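Local coordinates for K Homology domain-containing protein (Pyrococcus horikoshii, PDB 2E3U) that probably binds RNA through two KH domains, as an archaeal counterpart of the pre-ribosomal RNA processing factor Dim2p, at residues 37-42 against 73-78; 43-48 against 67-72; 122-127 against 167-172; 182-187 against 198-203. All blocks are in the same frame, centred on the assembly; numbering follows the deposited sequence.

Interaction 1 of 4, residues 37-42 against 73-78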
loop_
_atom_site.group_PDB
_atom_site.type_symbol
_atom_site.label_atom_id
_atom_site.label_comp_id
_atom_site.label_asym_id
_atom_site.label_seq_id
_atom_site.Cartn_x
_atom_site.Cartn_y
_atom_site.Cartn_z
ATOM N N TYR A 37 -11.168 4.973 11.347
ATOM C CA TYR A 37 -12.228 4.670 10.391
ATOM C C TYR A 37 -11.680 4.857 8.996
ATOM O O TYR A 37 -11.145 5.917 8.696
ATOM C CB TYR A 37 -13.423 5.604 10.609
ATOM C CG TYR A 37 -14.352 5.735 9.424
ATOM C CD1 TYR A 37 -14.090 6.652 8.401
ATOM C CD2 TYR A 37 -15.506 4.971 9.342
ATOM C CE1 TYR A 37 -14.955 6.799 7.306
ATOM C CE2 TYR A 37 -16.404 5.115 8.264
ATOM C CZ TYR A 37 -16.118 6.028 7.250
ATOM O OH TYR A 37 -16.973 6.156 6.182
ATOM N N VAL A 38 -11.828 3.854 8.139
ATOM C CA VAL A 38 -11.462 4.051 6.714
ATOM C C VAL A 38 -12.505 3.521 5.737
ATOM O O VAL A 38 -13.511 2.967 6.134
ATOM C CB VAL A 38 -10.032 3.474 6.353
ATOM C CG1 VAL A 38 -8.946 4.144 7.179
ATOM C CG2 VAL A 38 -9.971 1.959 6.478
ATOM N N LYS A 39 -12.246 3.683 4.448
ATOM C CA LYS A 39 -13.128 3.142 3.430
ATOM C C LYS A 39 -12.246 2.586 2.339
ATOM O O LYS A 39 -11.364 3.294 1.858
ATOM C CB LYS A 39 -14.031 4.269 2.883
ATOM C CG LYS A 39 -15.293 3.821 2.149
ATOM C CD LYS A 39 -16.460 4.758 2.494
ATOM C CE LYS A 39 -17.709 4.435 1.684
ATOM N NZ LYS A 39 -18.761 5.530 1.690
ATOM N N ILE A 40 -12.474 1.319 1.971
ATOM C CA ILE A 40 -11.747 0.640 0.888
ATOM C C ILE A 40 -12.750 0.314 -0.232
ATOM O O ILE A 40 -13.950 0.314 0.014
ATOM C CB ILE A 40 -10.968 -0.635 1.387
ATOM C CG1 ILE A 40 -11.927 -1.806 1.749
ATOM C CG2 ILE A 40 -10.042 -0.270 2.561
ATOM C CD1 ILE A 40 -11.185 -3.199 1.883
ATOM N N PRO A 41 -12.267 0.077 -1.471
ATOM C CA PRO A 41 -13.196 -0.248 -2.569
ATOM C C PRO A 41 -13.951 -1.524 -2.300
ATOM O O PRO A 41 -13.386 -2.445 -1.713
ATOM C CB PRO A 41 -12.273 -0.469 -3.795
ATOM C CG PRO A 41 -10.945 0.061 -3.422
ATOM C CD PRO A 41 -10.857 0.113 -1.917
ATOM N N LYS A 42 -15.200 -1.591 -2.758
ATOM C CA LYS A 42 -16.004 -2.827 -2.684
ATOM C C LYS A 42 -15.278 -4.018 -3.337
ATOM O O LYS A 42 -15.327 -5.163 -2.852
ATOM C CB LYS A 42 -17.372 -2.610 -3.322
ATOM C CG LYS A 42 -18.457 -2.054 -2.368
ATOM C CD LYS A 42 -18.391 -0.527 -2.187
ATOM C CE LYS A 42 -19.146 0.255 -3.283
ATOM N NZ LYS A 42 -20.639 0.059 -3.295
ATOM N N THR A 73 -20.626 -1.161 2.078
ATOM C CA THR A 73 -20.107 0.183 1.844
ATOM C C THR A 73 -18.583 0.216 1.697
ATOM O O THR A 73 -18.027 1.181 1.186
ATOM C CB THR A 73 -20.579 1.192 2.935
ATOM O OG1 THR A 73 -20.026 0.831 4.205
ATOM C CG2 THR A 73 -22.159 1.264 3.032
ATOM N N GLY A 74 -17.913 -0.837 2.130
ATOM C CA GLY A 74 -16.445 -0.850 2.148
ATOM C C GLY A 74 -15.907 -0.082 3.334
ATOM O O GLY A 74 -14.725 0.126 3.416
ATOM N N GLU A 75 -16.789 0.323 4.267
ATOM C CA GLU A 75 -16.360 1.034 5.447
ATOM C C GLU A 75 -15.693 0.098 6.446
ATOM O O GLU A 75 -16.226 -0.972 6.728
ATOM C CB GLU A 75 -17.558 1.734 6.102
ATOM C CG GLU A 75 -17.945 3.036 5.399
ATOM C CD GLU A 75 -19.239 3.606 5.916
ATOM O OE1 GLU A 75 -20.284 2.959 5.721
ATOM O OE2 GLU A 75 -19.221 4.701 6.516
ATOM N N VAL A 76 -14.540 0.502 6.997
ATOM C CA VAL A 76 -13.837 -0.325 7.984
ATOM C C VAL A 76 -13.449 0.471 9.214
ATOM O O VAL A 76 -12.911 1.569 9.106
ATOM C CB VAL A 76 -12.565 -1.033 7.404
ATOM C CG1 VAL A 76 -12.015 -2.103 8.387
ATOM C CG2 VAL A 76 -12.848 -1.662 5.996
ATOM N N TRP A 77 -13.748 -0.110 10.380
ATOM C CA TRP A 77 -13.390 0.423 11.685
ATOM C C TRP A 77 -12.285 -0.425 12.336
ATOM O O TRP A 77 -12.434 -1.627 12.500
ATOM C CB TRP A 77 -14.639 0.465 12.613
ATOM C CG TRP A 77 -15.695 1.407 12.162
ATOM C CD1 TRP A 77 -15.883 2.676 12.609
ATOM C CD2 TRP A 77 -16.755 1.164 11.191
ATOM N NE1 TRP A 77 -16.946 3.247 11.967
ATOM C CE2 TRP A 77 -17.512 2.345 11.106
ATOM C CE3 TRP A 77 -17.126 0.060 10.395
ATOM C CZ2 TRP A 77 -18.627 2.484 10.238
ATOM C CZ3 TRP A 77 -18.244 0.185 9.540
ATOM C CH2 TRP A 77 -18.982 1.392 9.473
ATOM N N ILE A 78 -11.192 0.214 12.730
ATOM C CA ILE A 78 -10.128 -0.445 13.432
ATOM C C ILE A 78 -10.140 0.042 14.864
ATOM O O ILE A 78 -9.901 1.215 15.131
ATOM C CB ILE A 78 -8.737 -0.235 12.762
ATOM C CG1 ILE A 78 -8.745 -0.697 11.297
ATOM C CG2 ILE A 78 -7.639 -0.981 13.564
ATOM C CD1 ILE A 78 -9.156 0.397 10.235
#
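Tyr-37, Val-38 and Lys-39 belong to the edge strand of the antiparallel sheet of a type I KH domain, and here they pair with Trp-77, Val-76 and Glu-75 of the central strand. The hydrogen-bonded pair is Val-38 and Val-76: Val-38 N lies 2.7 Å from Val-76 O, and Val-76 N returns a bond to Val-38 O. Beyond the strand, Ile-40 N adds a bond to Gly-74 O; a side chain on Gly-74 would run into Ile-40 O.

One face carries the polar and aromatic cluster. Tyr-37, its CG anti to the backbone N (chi1 159°), makes an offset edge-to-face pair with Trp-77, its edge toward the indole face, CD2 being 3.5 Å from NE1 of Trp-77 and the planes 65° apart. Its OH donates to Glu-75 OE2 at 2.7 Å, on the anti lone pair, while Thr-73 OG1 donates to Glu-75 OE1 at 2.6 Å. Two hydroxyls thus hold the carboxylate, and Lys-39 CD packs 3.7 Å from Glu-75 CG.

On the other face Val-38 CG2 meets Val-76 CB at 4.1 Å; there Val-38 rests on helix 87-101, and Val-76 reaches Leu-48 of helix 42-49 and Ile-67 and Ile-69 of strand 65-69.

Interaction 2 of 4, residues 43-48 against 67-72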
loop_
_atom_site.group_PDB
_atom_site.type_symbol
_atom_site.label_atom_id
_atom_site.label_comp_id
_atom_site.label_asym_id
_atom_site.label_seq_id
_atom_site.Cartn_x
_atom_site.Cartn_y
_atom_site.Cartn_z
ATOM N N ASP A 43 -14.618 -3.720 -4.448
ATOM C CA ASP A 43 -13.630 -4.587 -5.082
ATOM C C ASP A 43 -12.687 -5.347 -4.100
ATOM O O ASP A 43 -12.316 -6.515 -4.320
ATOM C CB ASP A 43 -12.802 -3.715 -6.054
ATOM C CG ASP A 43 -12.329 -4.477 -7.273
ATOM O OD1 ASP A 43 -11.112 -4.795 -7.334
ATOM O OD2 ASP A 43 -13.168 -4.753 -8.171
ATOM N N ARG A 44 -12.309 -4.696 -3.013
ATOM C CA ARG A 44 -11.250 -5.250 -2.156
ATOM C C ARG A 44 -11.700 -5.947 -0.877
ATOM O O ARG A 44 -10.895 -6.624 -0.209
ATOM C CB ARG A 44 -10.185 -4.186 -1.866
ATOM C CG ARG A 44 -9.516 -3.685 -3.133
ATOM C CD ARG A 44 -8.771 -4.788 -3.847
ATOM N NE ARG A 44 -7.593 -5.200 -3.074
ATOM C CZ ARG A 44 -6.760 -6.173 -3.439
ATOM N NH1 ARG A 44 -5.714 -6.465 -2.686
ATOM N NH2 ARG A 44 -6.949 -6.830 -4.586
ATOM N N ILE A 45 -12.974 -5.799 -0.543
ATOM C CA ILE A 45 -13.504 -6.233 0.753
ATOM C C ILE A 45 -13.293 -7.738 0.938
ATOM O O ILE A 45 -12.819 -8.196 2.011
ATOM C CB ILE A 45 -14.999 -5.859 0.872
ATOM C CG1 ILE A 45 -15.146 -4.360 1.161
ATOM C CG2 ILE A 45 -15.748 -6.747 1.939
ATOM C CD1 ILE A 45 -16.627 -3.858 1.040
ATOM N N ALA A 46 -13.642 -8.486 -0.119
ATOM C CA ALA A 46 -13.494 -9.928 -0.147
ATOM C C ALA A 46 -12.044 -10.370 0.141
ATOM O O ALA A 46 -11.835 -11.360 0.837
ATOM C CB ALA A 46 -14.040 -10.530 -1.501
ATOM N N VAL A 47 -11.053 -9.623 -0.360
ATOM C CA VAL A 47 -9.641 -9.915 -0.030
ATOM C C VAL A 47 -9.241 -9.535 1.410
ATOM O O VAL A 47 -8.449 -10.257 2.059
ATOM C CB VAL A 47 -8.626 -9.397 -1.118
ATOM C CG1 VAL A 47 -8.674 -7.933 -1.242
ATOM C CG2 VAL A 47 -7.210 -9.789 -0.784
ATOM N N LEU A 48 -9.794 -8.434 1.918
ATOM C CA LEU A 48 -9.591 -8.065 3.321
ATOM C C LEU A 48 -10.158 -9.143 4.279
ATOM O O LEU A 48 -9.499 -9.493 5.242
ATOM C CB LEU A 48 -10.174 -6.675 3.637
ATOM C CG LEU A 48 -10.160 -6.180 5.104
ATOM C CD1 LEU A 48 -8.743 -5.937 5.560
ATOM C CD2 LEU A 48 -10.953 -4.908 5.277
ATOM N N ILE A 67 -11.185 -5.467 13.919
ATOM C CA ILE A 67 -11.564 -4.894 12.632
ATOM C C ILE A 67 -13.039 -5.167 12.368
ATOM O O ILE A 67 -13.502 -6.304 12.482
ATOM C CB ILE A 67 -10.613 -5.461 11.520
ATOM C CG1 ILE A 67 -9.195 -4.898 11.812
ATOM C CG2 ILE A 67 -11.121 -5.135 10.123
ATOM C CD1 ILE A 67 -8.075 -5.686 11.253
ATOM N N THR A 68 -13.795 -4.118 12.071
ATOM C CA THR A 68 -15.205 -4.291 11.788
ATOM C C THR A 68 -15.440 -3.839 10.363
ATOM O O THR A 68 -15.099 -2.718 10.017
ATOM C CB THR A 68 -16.101 -3.487 12.760
ATOM O OG1 THR A 68 -15.771 -3.837 14.108
ATOM C CG2 THR A 68 -17.604 -3.793 12.504
ATOM N N ILE A 69 -16.019 -4.706 9.535
ATOM C CA ILE A 69 -16.208 -4.377 8.125
ATOM C C ILE A 69 -17.689 -4.232 7.753
ATOM O O ILE A 69 -18.512 -5.075 8.104
ATOM C CB ILE A 69 -15.528 -5.393 7.214
ATOM C CG1 ILE A 69 -14.060 -5.592 7.631
ATOM C CG2 ILE A 69 -15.635 -4.937 5.717
ATOM C CD1 ILE A 69 -13.380 -6.729 6.942
ATOM N N ASP A 70 -18.033 -3.150 7.063
ATOM C CA ASP A 70 -19.333 -3.083 6.387
ATOM C C ASP A 70 -19.127 -3.611 4.945
ATOM O O ASP A 70 -18.432 -2.988 4.147
ATOM C CB ASP A 70 -19.796 -1.635 6.379
ATOM C CG ASP A 70 -21.261 -1.475 6.102
ATOM O OD1 ASP A 70 -21.842 -0.545 6.719
ATOM O OD2 ASP A 70 -21.837 -2.223 5.268
ATOM N N SER A 71 -19.724 -4.753 4.627
ATOM C CA SER A 71 -19.570 -5.384 3.310
ATOM C C SER A 71 -20.324 -4.659 2.195
ATOM O O SER A 71 -20.042 -4.868 1.012
ATOM C CB SER A 71 -20.012 -6.854 3.360
ATOM O OG SER A 71 -18.956 -7.682 3.846
ATOM N N GLU A 72 -21.284 -3.814 2.565
ATOM C CA GLU A 72 -22.054 -3.072 1.580
ATOM C C GLU A 72 -21.397 -1.755 1.172
ATOM O O GLU A 72 -21.595 -1.278 0.049
ATOM C CB GLU A 72 -23.476 -2.819 2.081
ATOM C CG GLU A 72 -24.451 -3.993 1.862
ATOM C CD GLU A 72 -25.911 -3.571 1.939
ATOM O OE1 GLU A 72 -26.209 -2.372 1.697
ATOM O OE2 GLU A 72 -26.772 -4.441 2.223
#
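Ile-45 sends its CB from helix 42-49 toward Ile-69 and Ser-71, and both branches are used. CG2, anti to the backbone N, sits 3.8 Å from Ser-71 OG and 4.2 Å from Ile-69 CG2, the two isoleucine side chains passing one another, pointing opposite ways. The other branch runs through CG1, with chi2 at 170° carrying CD1 outward to the backbone at Asp-70 and Ser-71; there CD1 rests 3.6 Å from Ser-71 O and 3.7 Å from Asp-70 O. The methyl therefore lies against backbone carbonyls, and no hydrogen bond joins the two segments.

In the type I KH fold this is where the first helix meets the second strand and the variable loop that follows it, the elements that in relatives flank the nucleic acid groove; a similar role here is likely but is inferred from the fold. An Asx turn lies here, in which Glu-72 N donates to Asp-70 OD2 at 3.2 Å.

One helical turn beyond Ile-45, Leu-48 meets the other branch of Ile-69. Its CD2 is 3.5 Å from Ile-69 CD1, tighter than usual for two methyls, with Leu-48 CG 3.7 Å from the same atom. Leu-48 also touches Val-97 and Ile-100 of helix 87-101 and Ile-59 of helix 54-63, while Ile-69 reaches Lys-56 of that last helix.

Interaction 3 of 4, residues 122-127 against 167-172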
loop_
_atom_site.group_PDB
_atom_site.type_symbol
_atom_site.label_atom_id
_atom_site.label_comp_id
_atom_site.label_asym_id
_atom_site.label_seq_id
_atom_site.Cartn_x
_atom_site.Cartn_y
_atom_site.Cartn_z
ATOM N N ILE A 122 -0.438 7.653 -3.287
ATOM C CA ILE A 122 -0.328 8.751 -4.231
ATOM C C ILE A 122 -1.484 8.682 -5.226
ATOM O O ILE A 122 -1.703 7.645 -5.846
ATOM C CB ILE A 122 1.031 8.655 -5.011
ATOM C CG1 ILE A 122 2.224 8.863 -4.071
ATOM C CG2 ILE A 122 1.098 9.662 -6.128
ATOM C CD1 ILE A 122 2.102 10.135 -3.195
ATOM N N ASN A 123 -2.219 9.782 -5.382
ATOM C CA ASN A 123 -3.206 9.863 -6.459
ATOM C C ASN A 123 -2.461 10.143 -7.753
ATOM O O ASN A 123 -1.733 11.123 -7.854
ATOM C CB ASN A 123 -4.267 10.944 -6.195
ATOM C CG ASN A 123 -5.104 10.672 -4.932
ATOM O OD1 ASN A 123 -5.817 9.661 -4.839
ATOM N ND2 ASN A 123 -5.039 11.599 -3.966
ATOM N N LEU A 124 -2.633 9.255 -8.725
ATOM C CA LEU A 124 -1.927 9.317 -10.003
ATOM C C LEU A 124 -2.161 10.646 -10.674
ATOM O O LEU A 124 -1.306 11.157 -11.410
ATOM C CB LEU A 124 -2.383 8.199 -10.932
ATOM C CG LEU A 124 -1.825 6.802 -10.680
ATOM C CD1 LEU A 124 -2.377 5.809 -11.679
ATOM C CD2 LEU A 124 -0.329 6.832 -10.704
ATOM N N THR A 125 -3.319 11.211 -10.372
ATOM C CA THR A 125 -3.743 12.465 -10.935
ATOM C C THR A 125 -2.817 13.638 -10.619
ATOM O O THR A 125 -2.691 14.551 -11.434
ATOM C CB THR A 125 -5.202 12.767 -10.563
ATOM O OG1 THR A 125 -5.824 13.330 -11.697
ATOM C CG2 THR A 125 -5.332 13.713 -9.370
ATOM N N ASP A 126 -2.152 13.631 -9.462
ATOM C CA ASP A 126 -1.343 14.804 -9.153
ATOM C C ASP A 126 0.157 14.571 -9.221
ATOM O O ASP A 126 0.939 15.286 -8.575
ATOM C CB ASP A 126 -1.830 15.580 -7.907
ATOM C CG ASP A 126 -1.943 14.721 -6.682
ATOM O OD1 ASP A 126 -0.885 14.353 -6.139
ATOM O OD2 ASP A 126 -3.083 14.455 -6.241
ATOM N N ILE A 127 0.545 13.589 -10.041
ATOM C CA ILE A 127 1.956 13.373 -10.380
ATOM C C ILE A 127 2.200 13.489 -11.889
ATOM O O ILE A 127 3.334 13.308 -12.353
ATOM C CB ILE A 127 2.532 12.050 -9.793
ATOM C CG1 ILE A 127 1.810 10.821 -10.358
ATOM C CG2 ILE A 127 2.515 12.095 -8.257
ATOM C CD1 ILE A 127 2.354 9.511 -9.895
ATOM N N LYS A 167 -6.722 4.524 -9.460
ATOM C CA LYS A 167 -6.297 5.909 -9.529
ATOM C C LYS A 167 -5.117 6.237 -8.605
ATOM O O LYS A 167 -4.754 7.404 -8.450
ATOM C CB LYS A 167 -7.502 6.841 -9.259
ATOM C CG LYS A 167 -8.596 6.770 -10.340
ATOM C CD LYS A 167 -9.674 7.833 -10.154
ATOM C CE LYS A 167 -9.275 9.167 -10.814
ATOM N NZ LYS A 167 -10.424 10.130 -10.878
ATOM N N THR A 168 -4.513 5.218 -8.004
ATOM C CA THR A 168 -3.413 5.446 -7.056
ATOM C C THR A 168 -2.220 4.578 -7.351
ATOM O O THR A 168 -2.331 3.571 -8.039
ATOM C CB THR A 168 -3.809 5.163 -5.597
ATOM O OG1 THR A 168 -4.150 3.775 -5.451
ATOM C CG2 THR A 168 -4.990 6.058 -5.120
ATOM N N VAL A 169 -1.073 4.988 -6.804
ATOM C CA VAL A 169 0.075 4.125 -6.595
ATOM C C VAL A 169 0.258 4.136 -5.099
ATOM O O VAL A 169 0.139 5.190 -4.489
ATOM C CB VAL A 169 1.404 4.670 -7.230
ATOM C CG1 VAL A 169 2.480 3.585 -7.295
ATOM C CG2 VAL A 169 1.158 5.168 -8.585
ATOM N N ALA A 170 0.551 2.983 -4.500
ATOM C CA ALA A 170 0.784 2.916 -3.046
ATOM C C ALA A 170 2.162 2.296 -2.781
ATOM O O ALA A 170 2.569 1.395 -3.490
ATOM C CB ALA A 170 -0.315 2.129 -2.341
ATOM N N ILE A 171 2.861 2.800 -1.769
ATOM C CA ILE A 171 4.239 2.446 -1.495
ATOM C C ILE A 171 4.373 2.067 -0.029
ATOM O O ILE A 171 3.754 2.688 0.832
ATOM C CB ILE A 171 5.216 3.599 -1.834
ATOM C CG1 ILE A 171 4.878 4.207 -3.209
ATOM C CG2 ILE A 171 6.671 3.090 -1.792
ATOM C CD1 ILE A 171 5.731 5.460 -3.626
ATOM N N ILE A 172 5.137 1.006 0.238
ATOM C CA ILE A 172 5.435 0.548 1.597
ATOM C C ILE A 172 6.928 0.443 1.727
ATOM O O ILE A 172 7.574 -0.173 0.896
ATOM C CB ILE A 172 4.795 -0.836 1.945
ATOM C CG1 ILE A 172 3.271 -0.745 1.957
ATOM C CG2 ILE A 172 5.278 -1.284 3.316
ATOM C CD1 ILE A 172 2.558 -2.117 1.917
#
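Val-169, Ile-122 and Leu-124 carry most of this contact, in which edge strand 118-123 of the three-stranded antiparallel sheet of the second, type I KH domain lies beside the central strand 168-173. Ile-122 and Val-169 are an antiparallel hydrogen-bonded pair: Ile-122 N reaches Val-169 O at 2.8 Å, and Val-169 N answers to Ile-122 O at 2.9 Å, lying in the plane of that carbonyl. Their side chains share the face covered by helix 175-189, where Ile-122 touches Lys-182 and Val-169 touches Ile-185.

At Leu-124 the chain leaves the strand for a short 3-10 turn, yet its backbone stays attached, Leu-124 N donating to Lys-167 O at 2.8 Å. With CG anti to its own carbonyl carbon (chi1 -78°), the leucine lies against the Lys-167 peptide, CG 3.7 Å from Lys-167 O; its closest approach to Val-169 is doubtful in the model. The side chain also touches Leu-136, Val-139 and Ile-143 of helix 136-144. An alanine here would remove CG and both methyls and would probably open a gap between the Lys-167 peptide and that helix.

On the other face Thr-168 OG1 is hydrogen-bonded to Arg-102 and to Tyr-165 O, while its methyl CG2 lies 3.7 Å from Asn-123 OD1.

Interaction 4 of 4, residues 182-187 against 198-203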
loop_
_atom_site.group_PDB
_atom_site.type_symbol
_atom_site.label_atom_id
_atom_site.label_comp_id
_atom_site.label_asym_id
_atom_site.label_seq_id
_atom_site.Cartn_x
_atom_site.Cartn_y
_atom_site.Cartn_z
ATOM N N LYS A 182 9.002 6.707 -4.822
ATOM C CA LYS A 182 8.182 7.877 -5.169
ATOM C C LYS A 182 8.795 8.726 -6.286
ATOM O O LYS A 182 8.121 9.051 -7.271
ATOM C CB LYS A 182 7.910 8.766 -3.927
ATOM C CG LYS A 182 6.697 9.657 -4.074
ATOM C CD LYS A 182 6.589 10.742 -2.989
ATOM C CE LYS A 182 5.603 11.830 -3.438
ATOM N NZ LYS A 182 4.976 12.571 -2.307
ATOM N N THR A 183 10.046 9.132 -6.087
ATOM C CA THR A 183 10.800 9.920 -7.093
ATOM C C THR A 183 10.917 9.248 -8.480
ATOM O O THR A 183 10.656 9.900 -9.480
ATOM C CB THR A 183 12.192 10.300 -6.577
ATOM O OG1 THR A 183 12.050 10.954 -5.310
ATOM C CG2 THR A 183 12.876 11.250 -7.524
ATOM N N ALA A 184 11.268 7.954 -8.524
ATOM C CA ALA A 184 11.318 7.183 -9.777
ATOM C C ALA A 184 9.959 7.164 -10.478
ATOM O O ALA A 184 9.868 7.376 -11.680
ATOM C CB ALA A 184 11.765 5.770 -9.494
ATOM N N ILE A 185 8.909 6.905 -9.701
ATOM C CA ILE A 185 7.520 6.839 -10.198
ATOM C C ILE A 185 7.075 8.190 -10.799
ATOM O O ILE A 185 6.484 8.218 -11.864
ATOM C CB ILE A 185 6.567 6.384 -9.042
ATOM C CG1 ILE A 185 6.740 4.889 -8.756
ATOM C CG2 ILE A 185 5.088 6.784 -9.279
ATOM C CD1 ILE A 185 6.084 4.460 -7.405
ATOM N N GLU A 186 7.369 9.287 -10.096
ATOM C CA GLU A 186 7.132 10.645 -10.573
ATOM C C GLU A 186 7.824 10.927 -11.921
ATOM O O GLU A 186 7.179 11.376 -12.858
ATOM C CB GLU A 186 7.545 11.668 -9.495
ATOM C CG GLU A 186 6.508 11.819 -8.349
ATOM C CD GLU A 186 6.974 12.723 -7.197
ATOM O OE1 GLU A 186 8.201 12.977 -7.043
ATOM O OE2 GLU A 186 6.108 13.163 -6.420
ATOM N N LYS A 187 9.125 10.644 -12.017
ATOM C CA LYS A 187 9.851 10.662 -13.290
ATOM C C LYS A 187 9.188 9.873 -14.431
ATOM O O LYS A 187 9.028 10.376 -15.531
ATOM C CB LYS A 187 11.285 10.169 -13.085
ATOM C CG LYS A 187 12.145 11.174 -12.383
ATOM C CD LYS A 187 13.379 10.533 -11.842
ATOM C CE LYS A 187 14.079 11.513 -10.921
ATOM N NZ LYS A 187 14.843 12.517 -11.735
ATOM N N TYR A 198 16.435 4.562 -14.481
ATOM C CA TYR A 198 17.274 3.453 -14.045
ATOM C C TYR A 198 18.651 3.919 -13.517
ATOM O O TYR A 198 19.195 3.342 -12.550
ATOM C CB TYR A 198 17.428 2.413 -15.165
ATOM C CG TYR A 198 16.147 1.720 -15.630
ATOM C CD1 TYR A 198 16.054 1.171 -16.923
ATOM C CD2 TYR A 198 15.042 1.597 -14.792
ATOM C CE1 TYR A 198 14.892 0.533 -17.364
ATOM C CE2 TYR A 198 13.874 0.948 -15.217
ATOM C CZ TYR A 198 13.803 0.410 -16.506
ATOM O OH TYR A 198 12.623 -0.251 -16.917
ATOM N N ARG A 199 19.218 4.940 -14.150
ATOM C CA ARG A 199 20.453 5.533 -13.663
ATOM C C ARG A 199 20.245 6.262 -12.326
ATOM O O ARG A 199 21.031 6.083 -11.415
ATOM C CB ARG A 199 21.103 6.425 -14.731
ATOM C CG ARG A 199 21.939 5.634 -15.772
ATOM C CD ARG A 199 22.057 6.408 -17.062
ATOM N NE ARG A 199 22.965 5.870 -18.091
ATOM C CZ ARG A 199 22.587 5.046 -19.069
ATOM N NH1 ARG A 199 21.337 4.605 -19.119
ATOM N NH2 ARG A 199 23.455 4.644 -19.987
ATOM N N TYR A 200 19.185 7.059 -12.205
ATOM C CA TYR A 200 18.758 7.622 -10.917
ATOM C C TYR A 200 18.624 6.578 -9.798
ATOM O O TYR A 200 19.093 6.798 -8.676
ATOM C CB TYR A 200 17.439 8.430 -11.039
ATOM C CG TYR A 200 16.779 8.681 -9.678
ATOM C CD1 TYR A 200 17.161 9.759 -8.885
ATOM C CD2 TYR A 200 15.798 7.824 -9.191
ATOM C CE1 TYR A 200 16.576 9.987 -7.634
ATOM C CE2 TYR A 200 15.216 8.017 -7.940
ATOM C CZ TYR A 200 15.609 9.092 -7.168
ATOM O OH TYR A 200 15.033 9.277 -5.919
ATOM N N LEU A 201 17.979 5.450 -10.102
ATOM C CA LEU A 201 17.817 4.373 -9.132
ATOM C C LEU A 201 19.132 3.689 -8.768
ATOM O O LEU A 201 19.314 3.294 -7.608
ATOM C CB LEU A 201 16.775 3.337 -9.591
ATOM C CG LEU A 201 15.312 3.741 -9.588
ATOM C CD1 LEU A 201 14.503 2.878 -10.543
ATOM C CD2 LEU A 201 14.672 3.742 -8.167
ATOM N N GLU A 202 20.042 3.543 -9.728
ATOM C CA GLU A 202 21.373 2.987 -9.425
ATOM C C GLU A 202 22.107 3.880 -8.440
ATOM O O GLU A 202 22.733 3.393 -7.500
ATOM C CB GLU A 202 22.239 2.803 -10.680
ATOM C CG GLU A 202 22.196 1.403 -11.329
ATOM C CD GLU A 202 22.826 0.296 -10.482
ATOM O OE1 GLU A 202 23.695 0.607 -9.623
ATOM O OE2 GLU A 202 22.456 -0.894 -10.685
ATOM N N ARG A 203 21.995 5.188 -8.649
ATOM C CA ARG A 203 22.654 6.172 -7.804
ATOM C C ARG A 203 22.127 6.152 -6.360
ATOM O O ARG A 203 22.867 6.426 -5.410
ATOM C CB ARG A 203 22.576 7.573 -8.426
ATOM C CG ARG A 203 23.830 7.961 -9.200
ATOM C CD ARG A 203 23.604 9.150 -10.191
ATOM N NE ARG A 203 22.631 10.121 -9.687
ATOM C CZ ARG A 203 21.565 10.549 -10.359
ATOM N NH1 ARG A 203 21.340 10.119 -11.591
ATOM N NH2 ARG A 203 20.735 11.431 -9.803
#
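Tyr-200 reaches across to helix 175-189 and sets the end of its ring against Thr-183. CG is anti to the backbone N (chi1 164°); at the far end of the ring OH lies 3.1 Å from Thr-183 CB while CZ lies 3.5 Å from Thr-183 CG2, the two side chains meeting at about a right angle. The two hydroxyls are near but not bonded to each other: Thr-183 OG1 is hydrogen-bonded to Glu-179 O, one turn back in its helix, and Tyr-200 OH has a weak hydrogen bond with Arg-204 NH1.

Over one face of the ring comes Lys-187. Its chain is extended as far as CE, which stands 4.2 Å from the ring centroid and 16° off the normal, a CH-pi contact shifted toward the rim; beyond CE the chain bends.

Helix 175-189 is the helix that follows the last strand of the second KH sheet, and helix 194-203 folds back along it as the other arm of an antiparallel helical hairpin. The axes of the two short segments run 10.2 Å apart, at 170° to each other. Replacing Tyr-200 by an alanine would probably open a gap between the helices, uncovering the methyl of Thr-183 and setting the Lys-187 chain free to move.

Beside the ring the helices meet through smaller groups. Ala-184 CB rests 3.8 Å from Leu-201 CD2, and Ala-184 also touches Val-197, while Leu-201 packs on Met-157 of helix 149-158.

Overall arrangement
Interactions 1 and 2 belong to the first KH domain, interactions 3 and 4 to the second. The first two have centres about 7 Å apart and share the sheet: Glu-75 O lies 2.8 Å from Asp-70 N and Trp-77 O 2.9 Å from Thr-68 N, both probable hydrogen bonds. In the second domain the centres are about 16 Å apart, yet Ile-171 CD1 meets Lys-182 N at 3.7 Å; helix 175-189 packs on the sheet and is also one arm of the helical hairpin. Interactions 1 and 3, the equivalent strand pairings of the two domains, are about 19 Å apart between centres and do not touch. Interactions 2 and 4 lie about 34 Å apart between centres, on opposite sides of the chain's centre.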